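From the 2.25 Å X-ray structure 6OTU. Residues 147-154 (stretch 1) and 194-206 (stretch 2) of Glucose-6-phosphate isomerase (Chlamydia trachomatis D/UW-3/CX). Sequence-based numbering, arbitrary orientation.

Stretch 1 (147-154) AKFSTLVQ
Stretch 2 (194-206) EVLREIDLEQTLV

Both stretches end as neighbouring strands of one sheet. Stretch 1 leaves a helix at K148; F149 is the first residue with non-helical angles (phi/psi -122/140), S150 turns at -97/-13, and T151 to Q154 run as a strand, with phi from -138 to -90 and psi from 113 to 134. Stretch 2 begins in the helix holding E194 to L196, passes through extended I199 (-110/154) and D200 (-94/110), makes a 3-10 turn at L201 to Q203, and enters its strand at T204 to V206 (phi near -105, psi 120 to 132). The strand directions differ by 22°, so the pairing is parallel, with a closest axial approach of 4.6 Å. T151 pairs with T204, L152 with L205 and V153 with V206; their CA atoms lie 4.5 to 4.8 Å apart.

Backbone hydrogen bonds fix this register. L205 N donates to T151 O at 2.8 Å (168°), and L205 O accepts from V153 N at 3.0 Å (162°), so L205 is bonded through both its amide and its carbonyl to residues flanking L152, the usual parallel pattern. At the strand entrance the geometry is poorer: Q203 O accepts from T151 N at 3.3 Å (135°) and, weakly, from S150 N at 3.1 Å (133°). CA-H...O contacts fill the gaps between these bonds: T204 CA to T151 O and L152 CA to L205 O, both 3.3 Å, and V206 CA to V153 O, 3.6 Å.

Apolar packing divides by sheet face. On the face of L152 and L205, L152 CD1 meets L205 CD2 at 4.0 Å; L152 has chi1 t with chi2 145°, and L205 is t, p. F149 (chi1 m, chi2 -85°) lays its ring against L205: L205 CB sits 4.0 Å from the centroid of the F149 ring and 15° off its normal, a CH-pi contact over the face. Q203 O lies at the ring edge, 3.4 Å from F149 CB. On the face of T151, V153, T204 and V206, V153 (chi1 t) reaches back towards the earlier part of stretch 2. Its CG2 is 4.0 Å from both V195 CG1 and I199 CD1 and 3.7 Å from T204 CG2, while T151 CG2 lies 3.8 Å from I199 CG2. V195 is chi1 t and I199 is p, t; both direct CA-to-CB toward stretch 1.

Polar side chains brace the approach to the strands. T204 (chi1 m) donates OG1 to D200 O at 2.6 Å, a carbonyl that also accepts from Q203 N at 2.9 Å, tying the 3-10 turn together. T151 (m) and S150 (p) share a hydrogen bond, OG1 to OG 3.2 Å. A water bridges the stretches, accepting from D200 N at 2.8 Å and hydrogen-bonding T151 OG1 at 2.9 Å. Q203 (chi1 -86°, chi2 -51°) brings OE1 within 3.2 Å of K148 O, but two acceptors cannot bond. The contact buries 628 Å² in total.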

# COMPACT_ATOMS: atom_id res chain seq x y z
N ALA A 147 -12.63 -17.45 -27.53
CA ALA A 147 -13.42 -18.64 -27.78
C ALA A 147 -12.75 -19.91 -27.28
O ALA A 147 -13.44 -20.89 -26.96
CB ALA A 147 -13.72 -18.77 -29.28
N LYS A 148 -11.42 -19.91 -27.18
CA LYS A 148 -10.66 -21.11 -26.86
C LYS A 148 -10.21 -21.19 -25.40
O LYS A 148 -10.04 -22.31 -24.89
CB LYS A 148 -9.43 -21.22 -27.77
CG LYS A 148 -9.17 -22.63 -28.25
CD LYS A 148 -7.94 -22.72 -29.15
CE LYS A 148 -8.33 -22.67 -30.60
NZ LYS A 148 -7.14 -22.74 -31.51
N PHE A 149 -10.02 -20.06 -24.71
CA PHE A 149 -9.46 -20.03 -23.36
C PHE A 149 -10.40 -19.36 -22.37
O PHE A 149 -11.03 -18.34 -22.68
CB PHE A 149 -8.12 -19.29 -23.34
CG PHE A 149 -7.14 -19.76 -24.38
CD1 PHE A 149 -6.32 -20.85 -24.15
CD2 PHE A 149 -7.04 -19.10 -25.59
CE1 PHE A 149 -5.41 -21.27 -25.11
CE2 PHE A 149 -6.13 -19.52 -26.55
CZ PHE A 149 -5.32 -20.60 -26.32
N SER A 150 -10.47 -19.93 -21.17
CA SER A 150 -11.20 -19.35 -20.06
C SER A 150 -10.32 -18.55 -19.11
O SER A 150 -10.84 -17.79 -18.30
CB SER A 150 -11.90 -20.47 -19.28
OG SER A 150 -10.91 -21.37 -18.79
N THR A 151 -9.00 -18.68 -19.23
CA THR A 151 -8.04 -18.26 -18.22
C THR A 151 -6.85 -17.58 -18.86
O THR A 151 -6.25 -18.12 -19.79
CB THR A 151 -7.57 -19.48 -17.42
OG1 THR A 151 -8.72 -20.13 -16.85
CG2 THR A 151 -6.61 -19.08 -16.32
N LEU A 152 -6.48 -16.40 -18.36
CA LEU A 152 -5.29 -15.70 -18.82
C LEU A 152 -4.35 -15.45 -17.64
O LEU A 152 -4.80 -15.00 -16.58
CB LEU A 152 -5.65 -14.37 -19.51
CG LEU A 152 -4.49 -13.63 -20.20
CD1 LEU A 152 -4.96 -12.94 -21.45
CD2 LEU A 152 -3.80 -12.63 -19.28
N VAL A 153 -3.06 -15.73 -17.84
CA VAL A 153 -2.03 -15.52 -16.81
C VAL A 153 -1.00 -14.55 -17.37
O VAL A 153 -0.27 -14.88 -18.31
CB VAL A 153 -1.36 -16.83 -16.39
CG1 VAL A 153 -0.23 -16.54 -15.40
CG2 VAL A 153 -2.39 -17.79 -15.80
N GLN A 154 -0.92 -13.36 -16.79
CA GLN A 154 0.07 -12.38 -17.22
C GLN A 154 1.33 -12.57 -16.39
O GLN A 154 1.31 -12.40 -15.17
CB GLN A 154 -0.45 -10.95 -17.07
CG GLN A 154 0.53 -9.90 -17.55
CD GLN A 154 -0.12 -8.81 -18.39
OE1 GLN A 154 -1.05 -9.05 -19.16
NE2 GLN A 154 0.39 -7.58 -18.24
N GLU A 194 1.02 -20.45 -6.41
CA GLU A 194 -0.37 -20.14 -6.06
C GLU A 194 -1.24 -20.08 -7.31
O GLU A 194 -2.41 -20.49 -7.27
CB GLU A 194 -0.47 -18.83 -5.26
CG GLU A 194 -0.17 -17.55 -6.06
CD GLU A 194 -0.27 -16.24 -5.25
OE1 GLU A 194 -0.78 -16.27 -4.10
OE2 GLU A 194 0.17 -15.19 -5.78
N VAL A 195 -0.70 -19.60 -8.43
CA VAL A 195 -1.50 -19.50 -9.63
C VAL A 195 -1.67 -20.87 -10.28
O VAL A 195 -2.78 -21.25 -10.67
CB VAL A 195 -0.87 -18.49 -10.59
CG1 VAL A 195 -1.55 -18.54 -11.96
CG2 VAL A 195 -0.96 -17.10 -9.96
N LEU A 196 -0.59 -21.64 -10.39
CA LEU A 196 -0.68 -22.97 -10.97
C LEU A 196 -1.64 -23.86 -10.19
O LEU A 196 -2.32 -24.71 -10.77
CB LEU A 196 0.71 -23.61 -11.05
CG LEU A 196 1.68 -23.06 -12.10
CD1 LEU A 196 3.12 -23.29 -11.69
CD2 LEU A 196 1.39 -23.66 -13.45
N ARG A 197 -1.74 -23.64 -8.87
CA ARG A 197 -2.67 -24.42 -8.07
C ARG A 197 -4.11 -24.24 -8.54
O ARG A 197 -4.94 -25.13 -8.35
CB ARG A 197 -2.54 -24.02 -6.60
CG ARG A 197 -3.39 -24.83 -5.64
CD ARG A 197 -3.55 -24.10 -4.32
NE ARG A 197 -3.76 -25.02 -3.21
CZ ARG A 197 -4.93 -25.20 -2.60
NH1 ARG A 197 -6.00 -24.52 -3.01
NH2 ARG A 197 -5.04 -26.06 -1.59
N GLU A 198 -4.42 -23.12 -9.18
CA GLU A 198 -5.80 -22.73 -9.43
C GLU A 198 -6.30 -22.98 -10.85
O GLU A 198 -7.52 -23.02 -11.04
CB GLU A 198 -6.00 -21.25 -9.10
CG GLU A 198 -5.66 -20.88 -7.65
CD GLU A 198 -6.57 -21.58 -6.64
OE1 GLU A 198 -7.75 -21.83 -6.98
OE2 GLU A 198 -6.10 -21.89 -5.52
N ILE A 199 -5.42 -23.15 -11.84
CA ILE A 199 -5.82 -23.02 -13.24
C ILE A 199 -5.80 -24.37 -13.95
O ILE A 199 -5.07 -25.30 -13.58
CB ILE A 199 -4.91 -22.01 -13.98
CG1 ILE A 199 -3.48 -22.57 -14.09
CG2 ILE A 199 -4.91 -20.66 -13.26
CD1 ILE A 199 -2.48 -21.60 -14.68
N ASP A 200 -6.61 -24.45 -15.00
CA ASP A 200 -6.58 -25.56 -15.95
C ASP A 200 -5.68 -25.14 -17.12
O ASP A 200 -6.04 -24.25 -17.90
CB ASP A 200 -8.00 -25.88 -16.41
CG ASP A 200 -8.08 -26.96 -17.48
OD1 ASP A 200 -7.05 -27.58 -17.85
OD2 ASP A 200 -9.21 -27.18 -17.98
N LEU A 201 -4.50 -25.76 -17.22
CA LEU A 201 -3.52 -25.34 -18.22
C LEU A 201 -4.07 -25.45 -19.63
O LEU A 201 -3.84 -24.57 -20.46
CB LEU A 201 -2.22 -26.15 -18.09
CG LEU A 201 -1.37 -25.97 -16.82
CD1 LEU A 201 -0.21 -26.97 -16.78
CD2 LEU A 201 -0.85 -24.54 -16.67
N GLU A 202 -4.82 -26.53 -19.91
CA GLU A 202 -5.40 -26.69 -21.24
C GLU A 202 -6.30 -25.53 -21.61
O GLU A 202 -6.46 -25.21 -22.79
CB GLU A 202 -6.16 -28.01 -21.32
CG GLU A 202 -6.04 -28.67 -22.68
CD GLU A 202 -6.23 -30.17 -22.63
OE1 GLU A 202 -5.67 -30.87 -23.50
OE2 GLU A 202 -6.94 -30.65 -21.71
N GLN A 203 -6.88 -24.85 -20.61
CA GLN A 203 -7.77 -23.73 -20.81
C GLN A 203 -7.08 -22.38 -20.64
O GLN A 203 -7.74 -21.34 -20.69
CB GLN A 203 -8.96 -23.83 -19.85
CG GLN A 203 -10.11 -24.67 -20.38
CD GLN A 203 -10.54 -24.26 -21.78
OE1 GLN A 203 -11.01 -23.14 -21.99
NE2 GLN A 203 -10.37 -25.16 -22.75
N THR A 204 -5.76 -22.37 -20.45
CA THR A 204 -5.05 -21.18 -20.02
C THR A 204 -4.22 -20.62 -21.16
O THR A 204 -3.49 -21.36 -21.83
CB THR A 204 -4.14 -21.48 -18.82
OG1 THR A 204 -4.93 -21.87 -17.68
CG2 THR A 204 -3.33 -20.25 -18.45
N LEU A 205 -4.33 -19.31 -21.37
CA LEU A 205 -3.43 -18.57 -22.25
C LEU A 205 -2.42 -17.83 -21.37
O LEU A 205 -2.80 -17.08 -20.47
CB LEU A 205 -4.24 -17.60 -23.12
CG LEU A 205 -3.38 -16.62 -23.93
CD1 LEU A 205 -2.69 -17.37 -25.07
CD2 LEU A 205 -4.20 -15.44 -24.45
N VAL A 206 -1.13 -18.04 -21.62
CA VAL A 206 -0.08 -17.41 -20.82
C VAL A 206 0.49 -16.24 -21.61
O VAL A 206 1.04 -16.44 -22.70
CB VAL A 206 1.04 -18.40 -20.46
CG1 VAL A 206 2.16 -17.67 -19.71
CG2 VAL A 206 0.48 -19.57 -19.64
O HOH W 1 -8.55 -22.39 -15.07